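Tyrosine--tRNA ligase, mitochondrial (Coccidioides posadasii, PDB 5IJX) probably attaches L-tyrosine to its cognate mitochondrial tRNA at the expense of ATP, this chain being the class I catalytic part without the C-terminal region. Local coordinates at residues A[39-43]-A[44-48]; A[134-137]-A[138-142]; A[165-169]-A[170-174]; A[174-178]-A[179-183]; A[227-231]-A[232-236]. All coordinates share one frame; numbering follows the deposited sequence.

Contact 1: A[39-43]-A[44-48]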
# COMPACT_ATOMS: atom_id res chain seq x y z
N SER A 39 0.03 34.32 16.28
CA SER A 39 0.84 35.24 17.07
C SER A 39 0.82 34.87 18.54
O SER A 39 1.86 34.90 19.22
CB SER A 39 0.35 36.68 16.86
OG SER A 39 1.10 37.59 17.64
N PHE A 40 -0.36 34.52 19.06
CA PHE A 40 -0.47 34.14 20.46
C PHE A 40 0.35 32.88 20.75
O PHE A 40 1.14 32.85 21.70
CB PHE A 40 -1.94 33.93 20.83
CG PHE A 40 -2.15 33.41 22.22
CD1 PHE A 40 -1.90 34.22 23.32
CD2 PHE A 40 -2.60 32.12 22.43
CE1 PHE A 40 -2.10 33.75 24.60
CE2 PHE A 40 -2.80 31.64 23.71
CZ PHE A 40 -2.55 32.46 24.80
N LEU A 41 0.17 31.84 19.94
CA LEU A 41 0.96 30.63 20.12
C LEU A 41 2.45 30.95 20.14
O LEU A 41 3.22 30.36 20.91
CB LEU A 41 0.66 29.61 19.01
CG LEU A 41 -0.69 28.89 19.03
CD1 LEU A 41 -0.73 27.88 17.89
CD2 LEU A 41 -0.95 28.20 20.36
N GLU A 42 2.88 31.89 19.29
CA GLU A 42 4.29 32.28 19.27
C GLU A 42 4.69 32.94 20.59
O GLU A 42 5.72 32.59 21.17
CB GLU A 42 4.55 33.23 18.10
CG GLU A 42 4.39 32.59 16.73
CD GLU A 42 4.57 33.58 15.59
OE1 GLU A 42 4.46 34.79 15.84
OE2 GLU A 42 4.83 33.14 14.45
N GLU A 43 3.89 33.89 21.07
CA GLU A 43 4.23 34.56 22.32
C GLU A 43 4.24 33.60 23.50
O GLU A 43 4.78 33.93 24.55
CB GLU A 43 3.28 35.73 22.57
CG GLU A 43 2.21 35.51 23.64
CD GLU A 43 1.33 36.74 23.84
OE1 GLU A 43 1.63 37.79 23.24
OE2 GLU A 43 0.34 36.65 24.60
N ARG A 44 3.65 32.41 23.35
CA ARG A 44 3.73 31.37 24.36
C ARG A 44 4.91 30.42 24.13
O ARG A 44 5.13 29.53 24.95
CB ARG A 44 2.43 30.55 24.40
CG ARG A 44 1.17 31.37 24.62
CD ARG A 44 1.13 32.03 26.00
NE ARG A 44 1.00 31.05 27.08
CZ ARG A 44 0.59 31.35 28.31
NH1 ARG A 44 0.24 32.59 28.62
NH2 ARG A 44 0.50 30.40 29.23
N GLY A 45 5.65 30.59 23.04
CA GLY A 45 6.81 29.75 22.79
C GLY A 45 6.48 28.34 22.37
O GLY A 45 7.36 27.48 22.41
N LEU A 46 5.23 28.07 21.99
CA LEU A 46 4.84 26.74 21.54
C LEU A 46 5.12 26.51 20.06
O LEU A 46 4.92 25.39 19.57
CB LEU A 46 3.35 26.50 21.80
CG LEU A 46 2.91 26.46 23.26
CD1 LEU A 46 1.40 26.33 23.35
CD2 LEU A 46 3.58 25.32 24.01
N VAL A 47 5.59 27.53 19.34
CA VAL A 47 5.81 27.44 17.90
C VAL A 47 7.31 27.37 17.68
O VAL A 47 8.00 28.40 17.74
CB VAL A 47 5.18 28.62 17.15
CG1 VAL A 47 5.44 28.49 15.65
CG2 VAL A 47 3.69 28.70 17.44
N ASN A 48 7.84 26.17 17.44
CA ASN A 48 9.23 26.07 17.03
C ASN A 48 9.40 26.46 15.56
O ASN A 48 10.39 27.11 15.21
CB ASN A 48 9.76 24.65 17.26
CG ASN A 48 11.19 24.48 16.77
OD1 ASN A 48 11.44 23.75 15.80
ND2 ASN A 48 12.12 25.17 17.41

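Contact 2: A[134-137]-A[138-142]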
# COMPACT_ATOMS: atom_id res chain seq x y z
N ALA A 134 -4.88 1.15 24.90
CA ALA A 134 -5.97 1.36 25.85
C ALA A 134 -5.64 2.47 26.84
O ALA A 134 -6.44 3.39 27.06
CB ALA A 134 -6.28 0.05 26.58
N ASN A 135 -4.45 2.41 27.44
CA ASN A 135 -4.10 3.37 28.48
C ASN A 135 -3.99 4.78 27.92
O ASN A 135 -4.51 5.74 28.51
CB ASN A 135 -2.80 2.95 29.17
CG ASN A 135 -2.58 3.68 30.49
OD1 ASN A 135 -3.34 3.51 31.44
ND2 ASN A 135 -1.53 4.48 30.54
N ILE A 136 -3.32 4.94 26.78
CA ILE A 136 -3.19 6.28 26.20
C ILE A 136 -4.55 6.79 25.74
O ILE A 136 -4.83 7.99 25.82
CB ILE A 136 -2.16 6.27 25.04
CG1 ILE A 136 -0.79 5.86 25.57
CG2 ILE A 136 -2.10 7.65 24.38
CD1 ILE A 136 0.31 5.83 24.53
N HIS A 137 -5.40 5.90 25.24
CA HIS A 137 -6.76 6.29 24.87
C HIS A 137 -7.49 6.86 26.08
O HIS A 137 -8.15 7.90 25.99
CB HIS A 137 -7.51 5.10 24.29
CG HIS A 137 -8.88 5.44 23.78
ND1 HIS A 137 -9.93 5.76 24.62
CD2 HIS A 137 -9.37 5.50 22.52
CE1 HIS A 137 -11.00 6.01 23.89
NE2 HIS A 137 -10.69 5.86 22.62
N LEU A 138 -7.40 6.18 27.22
CA LEU A 138 -7.97 6.72 28.44
C LEU A 138 -7.38 8.09 28.76
O LEU A 138 -8.11 9.05 29.03
CB LEU A 138 -7.74 5.74 29.60
CG LEU A 138 -8.18 6.23 30.98
CD1 LEU A 138 -9.66 6.58 30.98
CD2 LEU A 138 -7.88 5.17 32.03
N GLN A 139 -6.05 8.19 28.73
CA GLN A 139 -5.39 9.43 29.14
C GLN A 139 -5.81 10.61 28.28
O GLN A 139 -5.96 11.73 28.78
CB GLN A 139 -3.87 9.24 29.09
CG GLN A 139 -3.33 8.29 30.16
CD GLN A 139 -1.83 8.12 30.08
OE1 GLN A 139 -1.21 8.39 29.05
NE2 GLN A 139 -1.23 7.67 31.18
N LEU A 140 -6.01 10.38 26.97
CA LEU A 140 -6.43 11.48 26.11
C LEU A 140 -7.92 11.76 26.24
O LEU A 140 -8.34 12.92 26.22
CB LEU A 140 -6.08 11.17 24.65
CG LEU A 140 -4.60 11.30 24.25
CD1 LEU A 140 -4.43 10.95 22.79
CD2 LEU A 140 -4.07 12.70 24.52
N LYS A 141 -8.74 10.71 26.39
CA LYS A 141 -10.16 10.92 26.65
C LYS A 141 -10.36 11.83 27.85
O LYS A 141 -11.18 12.75 27.81
CB LYS A 141 -10.87 9.58 26.87
CG LYS A 141 -12.39 9.70 26.94
CD LYS A 141 -13.07 8.39 27.36
CE LYS A 141 -12.91 7.31 26.30
NZ LYS A 141 -13.72 6.10 26.62
N ARG A 142 -9.61 11.59 28.94
CA ARG A 142 -9.72 12.44 30.11
C ARG A 142 -8.95 13.75 29.97
O ARG A 142 -9.28 14.72 30.65
CB ARG A 142 -9.25 11.70 31.37
CG ARG A 142 -7.77 11.32 31.39
CD ARG A 142 -7.38 10.66 32.71
NE ARG A 142 -8.22 9.51 33.03
CZ ARG A 142 -7.98 8.66 34.02
NH1 ARG A 142 -6.91 8.82 34.80
NH2 ARG A 142 -8.80 7.64 34.24
O HOH W 1 -3.38 6.34 33.13

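Contact 3: A[165-169]-A[170-174]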
# COMPACT_ATOMS: atom_id res chain seq x y z
N ALA A 165 -12.28 16.10 19.46
CA ALA A 165 -12.39 14.76 18.92
C ALA A 165 -11.19 13.91 19.32
O ALA A 165 -10.06 14.41 19.39
CB ALA A 165 -12.51 14.78 17.39
N LEU A 166 -11.46 12.64 19.59
CA LEU A 166 -10.43 11.63 19.83
C LEU A 166 -10.62 10.52 18.80
O LEU A 166 -11.68 9.90 18.75
CB LEU A 166 -10.52 11.08 21.26
CG LEU A 166 -9.55 9.96 21.63
CD1 LEU A 166 -8.10 10.39 21.43
CD2 LEU A 166 -9.77 9.52 23.07
N GLU A 167 -9.59 10.29 17.99
CA GLU A 167 -9.65 9.33 16.89
C GLU A 167 -8.50 8.35 17.01
O GLU A 167 -7.48 8.63 17.64
CB GLU A 167 -9.59 10.04 15.52
CG GLU A 167 -10.95 10.35 14.91
CD GLU A 167 -11.69 9.10 14.47
OE1 GLU A 167 -11.24 7.98 14.79
OE2 GLU A 167 -12.73 9.23 13.79
N ASN A 168 -8.68 7.19 16.38
CA ASN A 168 -7.62 6.19 16.22
C ASN A 168 -7.55 5.86 14.74
O ASN A 168 -8.56 5.48 14.14
CB ASN A 168 -7.90 4.94 17.06
CG ASN A 168 -6.77 3.93 16.99
OD1 ASN A 168 -6.12 3.77 15.96
ND2 ASN A 168 -6.54 3.24 18.10
N ASN A 169 -6.36 6.00 14.15
CA ASN A 169 -6.28 5.96 12.69
C ASN A 169 -6.68 4.61 12.13
O ASN A 169 -7.13 4.54 10.98
CB ASN A 169 -4.88 6.35 12.22
CG ASN A 169 -3.80 5.44 12.75
OD1 ASN A 169 -4.08 4.39 13.32
ND2 ASN A 169 -2.55 5.85 12.56
N ASN A 170 -6.55 3.53 12.90
CA ASN A 170 -7.03 2.26 12.36
C ASN A 170 -8.54 2.21 12.25
O ASN A 170 -9.07 1.21 11.76
CB ASN A 170 -6.50 1.09 13.19
CG ASN A 170 -6.94 1.13 14.64
OD1 ASN A 170 -7.99 1.67 14.97
ND2 ASN A 170 -6.12 0.55 15.50
N THR A 171 -9.25 3.26 12.68
CA THR A 171 -10.65 3.41 12.30
C THR A 171 -10.80 3.33 10.79
O THR A 171 -11.84 2.86 10.30
CB THR A 171 -11.20 4.73 12.83
OG1 THR A 171 -11.23 4.71 14.26
CG2 THR A 171 -12.61 4.98 12.30
N TRP A 172 -9.80 3.80 10.04
CA TRP A 172 -9.85 3.73 8.58
C TRP A 172 -8.81 2.80 7.97
O TRP A 172 -9.00 2.36 6.84
CB TRP A 172 -9.70 5.13 7.96
CG TRP A 172 -8.52 5.94 8.43
CD1 TRP A 172 -7.25 5.92 7.94
CD2 TRP A 172 -8.53 6.94 9.47
NE1 TRP A 172 -6.46 6.82 8.61
CE2 TRP A 172 -7.22 7.46 9.55
CE3 TRP A 172 -9.51 7.43 10.33
CZ2 TRP A 172 -6.87 8.45 10.47
CZ3 TRP A 172 -9.16 8.41 11.24
CH2 TRP A 172 -7.86 8.91 11.31
N TRP A 173 -7.73 2.48 8.69
CA TRP A 173 -6.76 1.53 8.15
C TRP A 173 -7.25 0.09 8.24
O TRP A 173 -6.73 -0.78 7.53
CB TRP A 173 -5.41 1.66 8.85
CG TRP A 173 -4.68 2.91 8.49
CD1 TRP A 173 -4.33 3.93 9.33
CD2 TRP A 173 -4.21 3.28 7.19
NE1 TRP A 173 -3.67 4.91 8.63
CE2 TRP A 173 -3.58 4.53 7.31
CE3 TRP A 173 -4.26 2.67 5.93
CZ2 TRP A 173 -3.01 5.19 6.23
CZ3 TRP A 173 -3.69 3.32 4.86
CH2 TRP A 173 -3.07 4.57 5.01
N ASN A 174 -8.23 -0.19 9.11
CA ASN A 174 -8.83 -1.52 9.14
C ASN A 174 -9.43 -1.90 7.79
O ASN A 174 -9.58 -3.10 7.51
CB ASN A 174 -9.92 -1.57 10.21
CG ASN A 174 -9.35 -1.75 11.61
OD1 ASN A 174 -8.14 -1.80 11.79
ND2 ASN A 174 -10.23 -1.83 12.59

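Contact 4: A[174-178]-A[179-183]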
# COMPACT_ATOMS: atom_id res chain seq x y z
N ASN A 174 -8.23 -0.19 9.11
CA ASN A 174 -8.83 -1.52 9.14
C ASN A 174 -9.43 -1.90 7.79
O ASN A 174 -9.58 -3.10 7.51
CB ASN A 174 -9.92 -1.57 10.21
CG ASN A 174 -9.35 -1.75 11.61
OD1 ASN A 174 -8.14 -1.80 11.79
ND2 ASN A 174 -10.23 -1.83 12.59
N LYS A 175 -9.78 -0.92 6.95
CA LYS A 175 -10.47 -1.19 5.70
C LYS A 175 -9.93 -0.41 4.51
O LYS A 175 -10.33 -0.71 3.38
CB LYS A 175 -11.97 -0.90 5.84
CG LYS A 175 -12.68 -1.78 6.86
N GLN A 176 -9.06 0.57 4.70
CA GLN A 176 -8.59 1.39 3.59
C GLN A 176 -7.93 0.52 2.53
O GLN A 176 -6.97 -0.20 2.82
CB GLN A 176 -7.61 2.46 4.09
CG GLN A 176 -7.02 3.32 2.99
CD GLN A 176 -8.08 4.05 2.18
OE1 GLN A 176 -8.77 4.93 2.69
NE2 GLN A 176 -8.23 3.67 0.92
N SER A 177 -8.44 0.59 1.31
CA SER A 177 -7.89 -0.20 0.22
C SER A 177 -6.50 0.30 -0.16
O SER A 177 -6.24 1.50 -0.18
CB SER A 177 -8.80 -0.14 -1.00
OG SER A 177 -8.81 1.17 -1.54
N LEU A 178 -5.60 -0.64 -0.45
CA LEU A 178 -4.33 -0.27 -1.07
C LEU A 178 -4.56 0.40 -2.42
O LEU A 178 -3.85 1.34 -2.78
CB LEU A 178 -3.44 -1.50 -1.22
CG LEU A 178 -2.11 -1.32 -1.96
CD1 LEU A 178 -1.07 -2.28 -1.41
CD2 LEU A 178 -2.27 -1.53 -3.46
N LYS A 179 -5.55 -0.09 -3.17
CA LYS A 179 -5.84 0.45 -4.49
C LYS A 179 -6.05 1.96 -4.43
O LYS A 179 -5.39 2.72 -5.14
CB LYS A 179 -7.07 -0.25 -5.07
CG LYS A 179 -7.26 -0.04 -6.56
CD LYS A 179 -8.58 -0.63 -7.02
CE LYS A 179 -8.79 -0.45 -8.51
NZ LYS A 179 -10.09 -1.01 -8.97
N GLU A 180 -6.98 2.41 -3.58
CA GLU A 180 -7.28 3.83 -3.52
C GLU A 180 -6.05 4.65 -3.17
O GLU A 180 -5.81 5.71 -3.75
CB GLU A 180 -8.41 4.10 -2.52
CG GLU A 180 -8.82 5.56 -2.43
CD GLU A 180 -9.98 5.79 -1.50
OE1 GLU A 180 -10.61 6.87 -1.58
OE2 GLU A 180 -10.28 4.89 -0.68
N VAL A 181 -5.25 4.17 -2.21
CA VAL A 181 -4.05 4.91 -1.81
C VAL A 181 -3.09 5.04 -2.98
O VAL A 181 -2.57 6.12 -3.26
CB VAL A 181 -3.38 4.23 -0.60
CG1 VAL A 181 -2.12 4.98 -0.21
CG2 VAL A 181 -4.35 4.17 0.58
N MSE A 182 -2.85 3.94 -3.69
CA MSE A 182 -1.91 3.95 -4.81
C MSE A 182 -2.39 4.87 -5.93
O MSE A 182 -1.62 5.67 -6.45
CB MSE A 182 -1.72 2.53 -5.35
CG MSE A 182 -0.90 1.61 -4.45
SE MSE A 182 0.91 2.28 -4.14
CE MSE A 182 0.60 3.26 -2.48
N GLU A 183 -3.67 4.75 -6.29
CA GLU A 183 -4.21 5.55 -7.39
C GLU A 183 -4.22 7.03 -7.03
O GLU A 183 -3.68 7.86 -7.76
CB GLU A 183 -5.62 5.07 -7.74
CG GLU A 183 -5.68 3.68 -8.35
CD GLU A 183 -7.10 3.18 -8.54
OE1 GLU A 183 -7.99 3.63 -7.79
OE2 GLU A 183 -7.32 2.35 -9.44

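Contact 5: A[227-231]-A[232-236]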
# COMPACT_ATOMS: atom_id res chain seq x y z
N TYR A 227 -7.04 12.14 5.07
CA TYR A 227 -8.33 11.72 5.60
C TYR A 227 -8.94 12.81 6.47
O TYR A 227 -10.11 13.17 6.30
CB TYR A 227 -8.16 10.42 6.38
CG TYR A 227 -9.42 9.90 7.03
CD1 TYR A 227 -10.21 8.95 6.39
CD2 TYR A 227 -9.83 10.35 8.28
CE1 TYR A 227 -11.37 8.46 6.98
CE2 TYR A 227 -10.98 9.88 8.87
CZ TYR A 227 -11.75 8.93 8.22
OH TYR A 227 -12.89 8.46 8.82
N LEU A 228 -8.15 13.35 7.41
CA LEU A 228 -8.65 14.43 8.25
C LEU A 228 -8.81 15.73 7.47
O LEU A 228 -9.62 16.58 7.85
CB LEU A 228 -7.72 14.64 9.44
CG LEU A 228 -7.59 13.43 10.36
CD1 LEU A 228 -6.51 13.67 11.41
CD2 LEU A 228 -8.92 13.11 11.01
N PHE A 229 -8.05 15.90 6.38
CA PHE A 229 -8.16 17.09 5.55
C PHE A 229 -9.53 17.16 4.89
O PHE A 229 -10.16 18.22 4.87
CB PHE A 229 -7.05 17.09 4.51
CG PHE A 229 -7.04 18.31 3.62
CD1 PHE A 229 -6.37 19.46 4.01
CD2 PHE A 229 -7.68 18.30 2.39
CE1 PHE A 229 -6.35 20.58 3.19
CE2 PHE A 229 -7.67 19.41 1.57
CZ PHE A 229 -7.00 20.55 1.97
N GLN A 230 -10.01 16.03 4.36
CA GLN A 230 -11.36 16.01 3.81
C GLN A 230 -12.41 16.35 4.86
O GLN A 230 -13.55 16.68 4.50
CB GLN A 230 -11.65 14.64 3.21
CG GLN A 230 -10.69 14.26 2.10
CD GLN A 230 -10.93 12.86 1.59
OE1 GLN A 230 -10.00 12.08 1.42
NE2 GLN A 230 -12.19 12.53 1.34
N ARG A 231 -12.06 16.29 6.15
CA ARG A 231 -13.00 16.51 7.24
C ARG A 231 -12.66 17.76 8.04
O ARG A 231 -12.76 17.79 9.27
CB ARG A 231 -13.05 15.28 8.14
CG ARG A 231 -13.57 14.05 7.41
CD ARG A 231 -13.33 12.76 8.16
NE ARG A 231 -13.96 11.63 7.48
CZ ARG A 231 -13.50 11.07 6.36
NH1 ARG A 231 -12.40 11.52 5.79
NH2 ARG A 231 -14.15 10.05 5.82
N LYS A 232 -12.25 18.82 7.33
CA LYS A 232 -12.11 20.18 7.84
C LYS A 232 -10.87 20.41 8.70
O LYS A 232 -10.76 21.48 9.32
CB LYS A 232 -13.35 20.60 8.65
CG LYS A 232 -14.68 20.34 7.94
CD LYS A 232 -14.79 21.12 6.63
CE LYS A 232 -16.11 20.85 5.94
NZ LYS A 232 -16.34 21.76 4.79
N VAL A 233 -9.94 19.46 8.76
CA VAL A 233 -8.70 19.62 9.52
C VAL A 233 -7.59 20.01 8.55
O VAL A 233 -7.23 19.23 7.67
CB VAL A 233 -8.35 18.33 10.28
CG1 VAL A 233 -7.00 18.48 10.98
CG2 VAL A 233 -9.45 17.98 11.28
N GLN A 234 -7.04 21.21 8.72
CA GLN A 234 -6.08 21.75 7.78
C GLN A 234 -4.68 21.98 8.35
O GLN A 234 -3.76 22.26 7.57
CB GLN A 234 -6.59 23.09 7.21
CG GLN A 234 -7.68 22.92 6.17
CD GLN A 234 -8.14 24.25 5.59
OE1 GLN A 234 -9.33 24.57 5.61
NE2 GLN A 234 -7.20 25.02 5.06
N VAL A 235 -4.49 21.87 9.66
CA VAL A 235 -3.20 22.10 10.29
C VAL A 235 -2.80 20.84 11.04
O VAL A 235 -3.58 20.33 11.85
CB VAL A 235 -3.23 23.31 11.24
CG1 VAL A 235 -1.83 23.62 11.75
CG2 VAL A 235 -3.84 24.52 10.55
N GLN A 236 -1.59 20.35 10.79
CA GLN A 236 -1.03 19.26 11.58
C GLN A 236 0.03 19.80 12.52
O GLN A 236 0.92 20.55 12.10
CB GLN A 236 -0.43 18.16 10.69
CG GLN A 236 -0.03 16.91 11.49
CD GLN A 236 0.61 15.80 10.66
OE1 GLN A 236 1.15 14.84 11.22
NE2 GLN A 236 0.53 15.90 9.34

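Contact 1: A[39-43]-A[44-48]
Leu41 and Leu46 meet where helix 37-43 stops, and the stop is a Schellman motif with Gly45 as the residue of positive phi. Two backbone bonds define it. Leu46 N reaches back to Leu41 O at 3.2 Å, spanning five residues, and inside that span Gly45 N donates to Glu42 O at 2.7 Å. The second donor stands well above the carbonyl plane of Glu42, off its lone pairs. Arg44 N keeps an ordinary helical bond to Phe40 O at 3.0 Å.

The apolar contacts follow from the reversal. Once the chain has turned, Val47 folds back against the helix: its CG2 lies 3.5 Å from Leu41 CB and also meets the CG methylene of Glu42. Leu41 CD2 and Leu46 CD1 touch more loosely, and both leucines rest on Ile89 of helix 84-95.

The aromatic contact is between Phe40 and Arg44, whose side chains run side by side and point the same way. Chi1 (-56°) and chi2 (-66°) lay the arginine CG and CD along the ring, and a further bend at chi3 turns the head away to other partners: NE donates to Lys331 O and NH1 to Val336 O, so the guanidinium ties the helix end to the end of helix 326-333 and the loop after it. Glu42, meanwhile, spends its carboxylate on a salt bridge with Arg54. Trp92 meets the Phe40 ring edge-to-face, and over one face of that ring sits Arg44 CG, in a CH-pi contact 4.0 Å from the centroid.

Contact 2: A[134-137]-A[138-142]
Asn135 and Gln139, one turn apart on the long helix 126-154, bring their amides together on the same side of a regular alpha-helix. The backbone is plain i to i+4 bonding, with four successive carbonyls from Ala134 to His137 accepting; Gln139 N to Asn135 O, at 2.9 Å, is representative.

Among the polar side chains, the two amides cross with their planes 57° apart and have no direct bond. A water joins them instead: it donates to Asn135 OD1 at 3.3 Å and accepts from Gln139 NE2 at 3.2 Å. The amides also bind the loop that follows strand 67-72. Asn135 ND2 donates to Pro77 O, while Gln139 NE2 serves Ser78 OG as well as the water and Gln139 OE1 accepts from Leu79 N. Together they fix this loop to the helix.

The apolar pair is Ile136 with Leu140, meeting through CG2 and CD1 at 4.3 Å. Leu140 continues onto Phe102, Ile104 and Leu166, so this side of the helix lies against the sheet of the Rossmann-type catalytic fold.

His137 and Lys141 make the remaining contact. With its CG anti to the backbone N (chi1 -175°), the imidazole reaches alongside the next turn, and a bend at chi3 brings the lysine chain to it. The lysine comes to the ring's edge, in its plane, with CE 3.3 Å from His137 CE1.

Contact 3: A[165-169]-A[170-174]
Asn168 O is gripped twice by Thr171: the backbone N donates at 2.7 Å from above the carbonyl plane, and OG1 donates at 2.8 Å within that plane. The next carbonyl, Asn169 O, is likewise shared, between Trp172 N at 2.9 Å and Trp173 N, the latter lying on a lone pair. Asn168 also turns its side chain forward, so that OD1 accepts from Asn170 N at 3.1 Å as a capping bond. These bonds wind the chain directly from strand 164-168, at an edge of the Rossmann-type sheet, into the short helix 170-173.

Trp172 then folds back over the turn. Its CG sits between the backbone N and the carbonyl carbon (chi1 51°), which lays the indole across Asn169: the CA of Asn169 stands 3.6 Å from the centroid of the six-membered ring, a CH-pi contact over the face. Asn169 O lies above the same indole, offset toward its rim. The Asn169 amide stands almost perpendicular to the Trp173 ring, its CG in the plane of that ring at the edge, 3.8 Å from Trp173 CD1.

All three of these side chains converge on Asp224 of the tyrosine pocket. Trp172 NE1 and Trp173 NE1 both donate to its OD1, and Asn169 ND2 donates to its OD2. Asn169 ND2 also reaches Thr108 OG1, another pocket residue, and its OD1 accepts from Ser107 N. The Asn169 side chain comes within about 4 Å of the bound tyrosine, nearest atoms.

Contact 4: A[174-178]-A[179-183]
Ser177 OG accepts from Glu180 N at 3.0 Å, making Ser177 the N-cap of helix 178-186. The hydroxyl takes the position between its own backbone N and carbonyl carbon (chi1 67°), and from there it faces the first turn. Beside the cap, Gln176 NE2 donates to Glu180 OE2 at 2.9 Å along a nearly straight line (177°). The glutamate oxygen is met from above the carboxylate plane, whereas the bond runs in the plane of the glutamine amide. Leu178 bears on selenomethionine Met182 of the same helix, Leu178 CD2 touching Met182 CG at 3.6 Å.

Gln176 NE2 also donates to Ser177 O at 3.1 Å, on a lone pair of that carbonyl. With two acceptors in its plane, the amide is held against rotation. Its OE1 has a weak bond from Trp223 NE1. The extended chi1 puts Gln176 CG against Val181 CG2, and the bend at chi2 (58°) swings the amide toward Glu180.

Farther out comes the second subunit. Leu178 packs on Trp173 of the second subunit. Asn174 OD1 here bonds Lys179 NZ there, and the pair recurs across the dimer interface, Lys179 NZ bonding Asn174 OD1 of the second subunit.

Contact 5: A[227-231]-A[232-236]
A Schellman motif closes helix 217-229 and sends the chain into strand 233-239, which carries Gln236 of the tyrosine pocket. Val233 N donates to Leu228 O at 3.0 Å, and within that span Lys232 N donates to Phe229 O at 3.3 Å, from well above the carbonyl plane. Lys232 is the residue of positive phi (77°), and residues 229 to 232 form a type I beta turn. Leu228 O also accepts from Arg231 N; the Arg231 and Val233 donors approach from opposite faces of its plane, so this carbonyl holds both the last turn and the exit.

Leu228 CB packs on Val233 CB at 3.8 Å, and both side chains bear on Tyr69, a pocket residue. Phe229 CA makes a C-H...O contact with Val233 O at 3.2 Å. A chi1 of -178° throws the phenyl ring away from its backbone N and along the departing strand to Gln234, Phe229 CE1 lying 4.0 Å from Gln234 CG. The Gln234 amide is engaged elsewhere, by Lys64 NZ and Asn277 O.

Arg231 folds back over Tyr227. Its NH1 sits above the centre of the phenol ring and donates to Tyr227 O at 2.9 Å, nearly in the guanidinium plane. Farther along the strand, Gln236 OE1 accepts from Gln221 NE2, also of the pocket, as the chain enters a central parallel strand of the Rossmann-type fold of class I synthetases.

How the contacts relate
From the N terminus, contact 1 closes the exit of helix 37-43 just before edge strand 49-51, on the opposite side of the chain's centre from contacts 2, 3 and 4. Contact 2 lies on helix 126-154, which packs against the following strand 164-168 through Leu166 of contact 3. Contact 3 turns that strand into helix 170-173 and shares Asn174 with contact 4, which starts helix 178-186; both touch the second subunit. Contact 5 turns helix 217-229 into strand 233-239 and meets contact 3 where Tyr227 stacks on Trp172. The five lie in series without crossing. Contacts 3 and 5 join the sheet to the tyrosine pocket.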